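Virulent strain associated lipoprotein (Borreliella spielmanii A14S, PDB 6FZZ) is an outer-surface lipoprotein of the PFam54 family that probably binds glutathione, like its Borrelia burgdorferi relative BBE31, and may aid colonization of the mammalian host. Local coordinates at residues A[51-55]-A[64-68]. Residues are numbered along the deposited sequence; the frame is centred on the assembly and turned at random.
Sequences LAFKS and ETVSD
Residues 51-54 form a short 3-10 segment, with backbone hydrogen bonds Lys-54 N to Leu-51 O (2.9 Å) and Ser-55 N to Ala-52 O (3.0 Å). Segment 64-68 enters extended and folds into a type I beta turn from Thr-65 to Asp-68, closed by Asp-68 N to Thr-65 O at 3.0 Å. The CA atoms of Phe-53 and Ser-67 lie 4.7 Å apart, and Ser-67 N gives a weak hydrogen bond to Phe-53 O (3.3 Å). Both segments belong to the long, largely irregular connection between helices 15-41 and 71-83 of this all-helical PFam54 fold. In the beta turn Thr-65 OG1 (chi1 p) accepts weak hydrogen bonds from Ser-67 N (3.2 Å) and Asp-68 N (3.3 Å), an ST motif, while Asp-68 OD2 (chi1 m) accepts one from Thr-65 N at 2.8 Å. Phe-53 (chi1 m) and Val-66 (t) are buried against helix 71-83, Phe-53 CD1 meeting Val-66 CG1 obliquely at 3.4 Å. The extended Lys-54 lays its CG 3.6 Å from Ser-67 CB; Ser-67 OG is hydrogen-bonded to Gln-47 OE1.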
ATOM      1  N   LEU A  51       7.888 -10.826  10.461  1.00 27.95           N
ATOM      2  CA  LEU A  51       9.291 -10.825  10.870  1.00 28.11           C
ATOM      3  C   LEU A  51      10.123 -10.010   9.874  1.00 26.39           C
ATOM      4  O   LEU A  51      11.239  -9.565  10.215  1.00 25.94           O
ATOM      5  CB  LEU A  51       9.849 -12.239  10.962  1.00 32.23           C
ATOM      6  CG  LEU A  51       9.528 -13.164  12.170  1.00 36.40           C
ATOM      7  CD1 LEU A  51      10.343 -14.466  12.021  1.00 36.34           C
ATOM      8  CD2 LEU A  51       9.847 -12.565  13.529  1.00 34.23           C
ATOM      9  N   ALA A  52       9.570  -9.808   8.666  1.00 22.90           N
ATOM     10  CA  ALA A  52      10.194  -8.994   7.628  1.00 23.97           C
ATOM     11  C   ALA A  52      10.599  -7.609   8.090  1.00 23.57           C
ATOM     12  O   ALA A  52      11.645  -7.035   7.611  1.00 26.25           O
ATOM     13  CB  ALA A  52       9.272  -8.942   6.429  1.00 23.25           C
ATOM     14  N   PHE A  53       9.813  -7.049   9.027  1.00 22.81           N
ATOM     15  CA  PHE A  53      10.136  -5.735   9.588  1.00 22.92           C
ATOM     16  C   PHE A  53      11.552  -5.672  10.167  1.00 25.04           C
ATOM     17  O   PHE A  53      12.239  -4.641  10.064  1.00 26.39           O
ATOM     18  CB  PHE A  53       9.112  -5.322  10.648  1.00 22.67           C
ATOM     19  CG  PHE A  53       7.734  -5.048  10.105  1.00 21.01           C
ATOM     20  CD1 PHE A  53       7.548  -4.448   8.848  1.00 20.99           C
ATOM     21  CD2 PHE A  53       6.631  -5.313  10.891  1.00 20.65           C
ATOM     22  CE1 PHE A  53       6.277  -4.174   8.367  1.00 20.51           C
ATOM     23  CE2 PHE A  53       5.347  -5.020  10.442  1.00 20.99           C
ATOM     24  CZ  PHE A  53       5.165  -4.454   9.182  1.00 20.27           C
ATOM     25  N   LYS A  54      11.982  -6.769  10.769  1.00 25.89           N
ATOM     26  CA  LYS A  54      13.303  -6.803  11.436  1.00 26.83           C
ATOM     27  C   LYS A  54      14.431  -6.823  10.421  1.00 26.95           C
ATOM     28  O   LYS A  54      15.538  -6.518  10.778  1.00 28.48           O
ATOM     29  CB  LYS A  54      13.445  -8.016  12.357  1.00 28.25           C
ATOM     30  CG  LYS A  54      12.571  -7.928  13.563  1.00 33.00           C
ATOM     31  CD  LYS A  54      12.611  -9.210  14.357  1.00 39.47           C
ATOM     32  CE  LYS A  54      11.570  -9.192  15.470  1.00 46.42           C
ATOM     33  NZ  LYS A  54      11.750 -10.377  16.361  1.00 56.81           N
ATOM     34  N   SER A  55      14.156  -7.102   9.158  1.00 26.14           N
ATOM     35  CA  SER A  55      15.208  -7.118   8.186  1.00 30.92           C
ATOM     36  C   SER A  55      15.204  -5.890   7.255  1.00 33.23           C
ATOM     37  O   SER A  55      15.894  -5.843   6.244  1.00 34.19           O
ATOM     38  CB  SER A  55      15.175  -8.468   7.441  1.00 34.21           C
ATOM     39  OG  SER A  55      14.597  -8.232   6.215  1.00 44.13           O
ATOM     40  N   GLU A  64      17.817   2.558  12.663  1.00 23.83           N
ATOM     41  CA  GLU A  64      16.937   1.566  13.318  1.00 24.36           C
ATOM     42  C   GLU A  64      16.241   0.663  12.259  1.00 24.70           C
ATOM     43  O   GLU A  64      16.326   0.923  11.064  1.00 22.98           O
ATOM     44  CB  GLU A  64      15.939   2.281  14.279  1.00 24.04           C
ATOM     45  CG  GLU A  64      14.715   2.947  13.615  1.00 23.99           C
ATOM     46  CD  GLU A  64      14.933   4.256  12.838  1.00 25.29           C
ATOM     47  OE1 GLU A  64      16.070   4.532  12.423  1.00 24.88           O
ATOM     48  OE2 GLU A  64      13.931   5.038  12.603  1.00 21.44           O
ATOM     49  N   THR A  65      15.589  -0.415  12.706  1.00 21.28           N
ATOM     50  CA  THR A  65      14.779  -1.232  11.784  1.00 22.51           C
ATOM     51  C   THR A  65      13.314  -0.758  11.775  1.00 20.55           C
ATOM     52  O   THR A  65      12.903   0.015  12.640  1.00 19.09           O
ATOM     53  CB  THR A  65      14.749  -2.732  12.091  1.00 21.25           C
ATOM     54  OG1 THR A  65      14.071  -2.943  13.313  1.00 21.16           O
ATOM     55  CG2 THR A  65      16.117  -3.294  12.164  1.00 24.22           C
ATOM     56  N   VAL A  66      12.575  -1.214  10.756  1.00 19.08           N
ATOM     57  CA  VAL A  66      11.149  -0.934  10.665  1.00 19.19           C
ATOM     58  C   VAL A  66      10.437  -1.592  11.853  1.00 20.34           C
ATOM     59  O   VAL A  66       9.320  -1.188  12.256  1.00 19.61           O
ATOM     60  CB  VAL A  66      10.613  -1.403   9.287  1.00 20.47           C
ATOM     61  CG1 VAL A  66       9.074  -1.492   9.250  1.00 22.15           C
ATOM     62  CG2 VAL A  66      11.129  -0.451   8.223  1.00 20.02           C
ATOM     63  N   SER A  67      11.041  -2.656  12.408  1.00 17.75           N
ATOM     64  CA  SER A  67      10.474  -3.278  13.585  1.00 19.07           C
ATOM     65  C   SER A  67      10.592  -2.394  14.882  1.00 22.61           C
ATOM     66  O   SER A  67       9.793  -2.548  15.825  1.00 24.88           O
ATOM     67  CB  SER A  67      11.153  -4.651  13.869  1.00 21.41           C
ATOM     68  OG  SER A  67      10.511  -5.173  15.000  1.00 27.23           O
ATOM     69  N   ASP A  68      11.563  -1.481  14.928  1.00 25.44           N
ATOM     70  CA  ASP A  68      11.809  -0.642  16.093  1.00 23.65           C
ATOM     71  C   ASP A  68      10.752   0.422  16.166  1.00 27.25           C
ATOM     72  O   ASP A  68      10.042   0.701  15.168  1.00 20.56           O
ATOM     73  CB  ASP A  68      13.169   0.024  16.037  1.00 25.65           C
ATOM     74  CG  ASP A  68      14.309  -0.947  16.262  1.00 29.39           C
ATOM     75  OD1 ASP A  68      14.204  -1.703  17.236  1.00 30.82           O
ATOM     76  OD2 ASP A  68      15.264  -0.994  15.451  1.00 24.10           O
TER